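Local coordinates for double stranded RNA binding protein A (Xenopus laevis, PDB 1DI2) that binds double-stranded RNA through a double-stranded RNA-binding domain, the second of the protein, at residues S5-A10 against W15-Y20. The protein carries 1 engineered substitution. Residues are numbered along the deposited sequence; the frame is centred on the assembly and turned at random.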
ATOM      1  N   SER E   5      14.282   9.348  -5.141  1.00 15.72           N
ATOM      2  CA  SER E   5      15.260  10.097  -4.366  1.00 19.77           C
ATOM      3  C   SER E   5      16.611   9.391  -4.354  1.00 17.80           C
ATOM      4  O   SER E   5      17.653  10.043  -4.412  1.00 17.73           O
ATOM      5  CB  SER E   5      14.755  10.308  -2.940  1.00 19.05           C
ATOM      6  OG  SER E   5      13.646  11.190  -2.933  1.00 23.70           O
ATOM      7  N   LEU E   6      16.590   8.066  -4.299  1.00 14.37           N
ATOM      8  CA  LEU E   6      17.829   7.304  -4.295  1.00 17.73           C
ATOM      9  C   LEU E   6      18.534   7.431  -5.654  1.00 19.41           C
ATOM     10  O   LEU E   6      19.755   7.598  -5.721  1.00 20.45           O
ATOM     11  CB  LEU E   6      17.551   5.831  -3.985  1.00 15.30           C
ATOM     12  CG  LEU E   6      18.802   4.945  -4.055  1.00 13.30           C
ATOM     13  CD1 LEU E   6      19.830   5.445  -3.047  1.00 15.13           C
ATOM     14  CD2 LEU E   6      18.444   3.507  -3.747  1.00 11.23           C
ATOM     15  N   GLN E   7      17.764   7.368  -6.741  1.00 18.44           N
ATOM     16  CA  GLN E   7      18.353   7.487  -8.075  1.00 18.16           C
ATOM     17  C   GLN E   7      19.043   8.836  -8.237  1.00 18.49           C
ATOM     18  O   GLN E   7      20.165   8.908  -8.760  1.00 16.92           O
ATOM     19  CB  GLN E   7      17.289   7.330  -9.172  1.00 15.43           C
ATOM     20  CG  GLN E   7      17.837   7.532 -10.577  1.00 15.95           C
ATOM     21  CD  GLN E   7      16.822   7.217 -11.668  1.00 18.74           C
ATOM     22  OE1 GLN E   7      16.324   6.093 -11.762  1.00 17.90           O
ATOM     23  NE2 GLN E   7      16.516   8.208 -12.500  1.00 16.74           N
ATOM     24  N   GLU E   8      18.372   9.900  -7.790  1.00 16.20           N
ATOM     25  CA  GLU E   8      18.920  11.253  -7.894  1.00 19.26           C
ATOM     26  C   GLU E   8      20.201  11.404  -7.096  1.00 20.14           C
ATOM     27  O   GLU E   8      21.143  12.075  -7.539  1.00 18.73           O
ATOM     28  CB  GLU E   8      17.871  12.271  -7.443  1.00 16.34           C
ATOM     29  CG  GLU E   8      16.801  12.530  -8.502  1.00 17.58           C
ATOM     30  CD  GLU E   8      15.667  13.383  -7.981  1.00 22.24           C
ATOM     31  OE1 GLU E   8      15.942  14.420  -7.344  1.00 23.58           O
ATOM     32  OE2 GLU E   8      14.502  13.017  -8.222  1.00 21.67           O
ATOM     33  N   LEU E   9      20.220  10.795  -5.913  1.00 18.95           N
ATOM     34  CA  LEU E   9      21.403  10.815  -5.059  1.00 18.68           C
ATOM     35  C   LEU E   9      22.571  10.229  -5.847  1.00 18.12           C
ATOM     36  O   LEU E   9      23.619  10.869  -5.996  1.00 19.01           O
ATOM     37  CB  LEU E   9      21.161   9.963  -3.806  1.00 18.48           C
ATOM     38  CG  LEU E   9      22.338   9.781  -2.840  1.00 18.14           C
ATOM     39  CD1 LEU E   9      22.747  11.138  -2.301  1.00 19.75           C
ATOM     40  CD2 LEU E   9      21.945   8.845  -1.687  1.00 21.74           C
ATOM     41  N   ALA E  10      22.372   9.016  -6.361  1.00 16.85           N
ATOM     42  CA  ALA E  10      23.402   8.306  -7.131  1.00 16.02           C
ATOM     43  C   ALA E  10      23.916   9.146  -8.301  1.00 18.68           C
ATOM     44  O   ALA E  10      25.130   9.316  -8.477  1.00 18.92           O
ATOM     45  CB  ALA E  10      22.848   6.956  -7.655  1.00 13.03           C
ATOM     46  N   TRP E  15      27.585   7.955  -8.846  1.00 20.90           N
ATOM     47  CA  TRP E  15      27.596   6.513  -8.617  1.00 18.78           C
ATOM     48  C   TRP E  15      26.845   5.816  -9.747  1.00 20.40           C
ATOM     49  O   TRP E  15      25.989   6.426 -10.390  1.00 17.53           O
ATOM     50  CB  TRP E  15      26.886   6.152  -7.304  1.00 18.47           C
ATOM     51  CG  TRP E  15      27.417   6.808  -6.053  1.00 18.46           C
ATOM     52  CD1 TRP E  15      28.673   7.300  -5.850  1.00 22.89           C
ATOM     53  CD2 TRP E  15      26.741   6.901  -4.788  1.00 19.46           C
ATOM     54  NE1 TRP E  15      28.823   7.701  -4.534  1.00 24.29           N
ATOM     55  CE2 TRP E  15      27.652   7.463  -3.864  1.00 20.35           C
ATOM     56  CE3 TRP E  15      25.450   6.570  -4.350  1.00 20.54           C
ATOM     57  CZ2 TRP E  15      27.316   7.696  -2.530  1.00 24.03           C
ATOM     58  CZ3 TRP E  15      25.116   6.798  -3.015  1.00 24.12           C
ATOM     59  CH2 TRP E  15      26.049   7.358  -2.123  1.00 23.04           C
ATOM     60  N   ARG E  16      27.163   4.553 -10.011  1.00 19.60           N
ATOM     61  CA  ARG E  16      26.405   3.828 -11.020  1.00 21.06           C
ATOM     62  C   ARG E  16      25.016   3.747 -10.390  1.00 22.04           C
ATOM     63  O   ARG E  16      24.896   3.742  -9.168  1.00 17.21           O
ATOM     64  CB  ARG E  16      26.955   2.417 -11.251  1.00 22.74           C
ATOM     65  CG  ARG E  16      28.310   2.392 -11.930  1.00 26.46           C
ATOM     66  CD  ARG E  16      28.799   0.981 -12.312  1.00 29.26           C
ATOM     67  NE  ARG E  16      27.886   0.239 -13.185  1.00 37.37           N
ATOM     68  CZ  ARG E  16      26.907  -0.554 -12.758  1.00 45.35           C
ATOM     69  NH1 ARG E  16      26.688  -0.716 -11.458  1.00 45.48           N
ATOM     70  NH2 ARG E  16      26.141  -1.195 -13.635  1.00 48.88           N
ATOM     71  N   LEU E  17      23.984   3.695 -11.221  1.00 17.71           N
ATOM     72  CA  LEU E  17      22.607   3.649 -10.736  1.00 19.25           C
ATOM     73  C   LEU E  17      22.301   2.430  -9.870  1.00 17.58           C
ATOM     74  O   LEU E  17      22.919   1.380 -10.016  1.00 17.21           O
ATOM     75  CB  LEU E  17      21.631   3.688 -11.926  1.00 21.22           C
ATOM     76  CG  LEU E  17      21.650   4.940 -12.812  1.00 24.54           C
ATOM     77  CD1 LEU E  17      20.835   4.705 -14.076  1.00 28.55           C
ATOM     78  CD2 LEU E  17      21.114   6.129 -12.036  1.00 28.27           C
ATOM     79  N   PRO E  18      21.330   2.564  -8.952  1.00 16.74           N
ATOM     80  CA  PRO E  18      20.936   1.473  -8.063  1.00 17.42           C
ATOM     81  C   PRO E  18      20.479   0.219  -8.812  1.00 19.77           C
ATOM     82  O   PRO E  18      19.856   0.302  -9.873  1.00 16.64           O
ATOM     83  CB  PRO E  18      19.792   2.092  -7.258  1.00 19.48           C
ATOM     84  CG  PRO E  18      20.198   3.545  -7.195  1.00 20.75           C
ATOM     85  CD  PRO E  18      20.534   3.765  -8.652  1.00 18.20           C
ATOM     86  N   GLU E  19      20.798  -0.941  -8.252  1.00 19.55           N
ATOM     87  CA  GLU E  19      20.378  -2.199  -8.848  1.00 23.89           C
ATOM     88  C   GLU E  19      19.417  -2.906  -7.900  1.00 21.95           C
ATOM     89  O   GLU E  19      19.716  -3.076  -6.716  1.00 21.15           O
ATOM     90  CB  GLU E  19      21.570  -3.114  -9.111  1.00 27.94           C
ATOM     91  CG  GLU E  19      22.637  -2.516 -10.003  1.00 34.90           C
ATOM     92  CD  GLU E  19      23.754  -3.500 -10.286  1.00 41.59           C
ATOM     93  OE1 GLU E  19      23.995  -4.380  -9.431  1.00 45.54           O
ATOM     94  OE2 GLU E  19      24.408  -3.381 -11.344  1.00 48.39           O
ATOM     95  N   TYR E  20      18.261  -3.309  -8.422  1.00 20.28           N
ATOM     96  CA  TYR E  20      17.270  -4.010  -7.613  1.00 19.89           C
ATOM     97  C   TYR E  20      17.105  -5.450  -8.098  1.00 20.30           C
ATOM     98  O   TYR E  20      16.973  -5.703  -9.295  1.00 21.52           O
ATOM     99  CB  TYR E  20      15.911  -3.297  -7.652  1.00 16.73           C
ATOM    100  CG  TYR E  20      15.931  -1.876  -7.126  1.00 16.69           C
ATOM    101  CD1 TYR E  20      16.294  -0.801  -7.952  1.00 13.26           C
ATOM    102  CD2 TYR E  20      15.571  -1.600  -5.811  1.00 15.62           C
ATOM    103  CE1 TYR E  20      16.280   0.519  -7.469  1.00 18.52           C
ATOM    104  CE2 TYR E  20      15.555  -0.299  -5.323  1.00 14.99           C
ATOM    105  CZ  TYR E  20      15.907   0.757  -6.147  1.00 19.68           C
ATOM    106  OH  TYR E  20      15.867   2.035  -5.641  1.00 20.91           O
TER
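L6 meets P18 and Y20 where helix 2-13 faces the chain that leads from its C-terminal end into strand 19-26. With CG anti to the backbone N (chi1 176°), the leucine reaches out from the helix, and L6 CG lies 3.7 Å from P18 CG, the two side chains lying alongside one another and running opposite ways. L6 CD2 continues to the phenol end of Y20, 3.5 Å from Y20 OH. L6 is buried: L63 and L64 of helix 52-68 and C38 of strand 33-40 also close around it. One residue on, Q7 works through the aliphatic part of its chain, with Q7 CG 3.9 Å from L17 CD2 on a more exposed flank. L9 turns to the indole of W15; L9 CD2 sits 4.0 Å from W15 CZ3, and F67 of helix 52-68 touches the same leucine. A10 and W15 are where the two backbones come nearest. A10 CB fits between W15 CB and P18 CD, 4.1 Å from each, while W15 CE3 comes to 3.9 Å from A10 CA. Here lies the one hydrogen bond between the segments, from W15 N to A10 O at 2.8 Å, with the N-H...O angle at 156° and the donor tilted 30° from the carbonyl plane. In the alpha-beta-beta-beta-alpha fold of the double-stranded RNA-binding domain, this is the return from the first helix to the first strand. Apolar packing holds the returning chain against the helix from L6 to A10, while the single backbone bond gives the A10 carbonyl a partner and probably helps to set where the chain turns back.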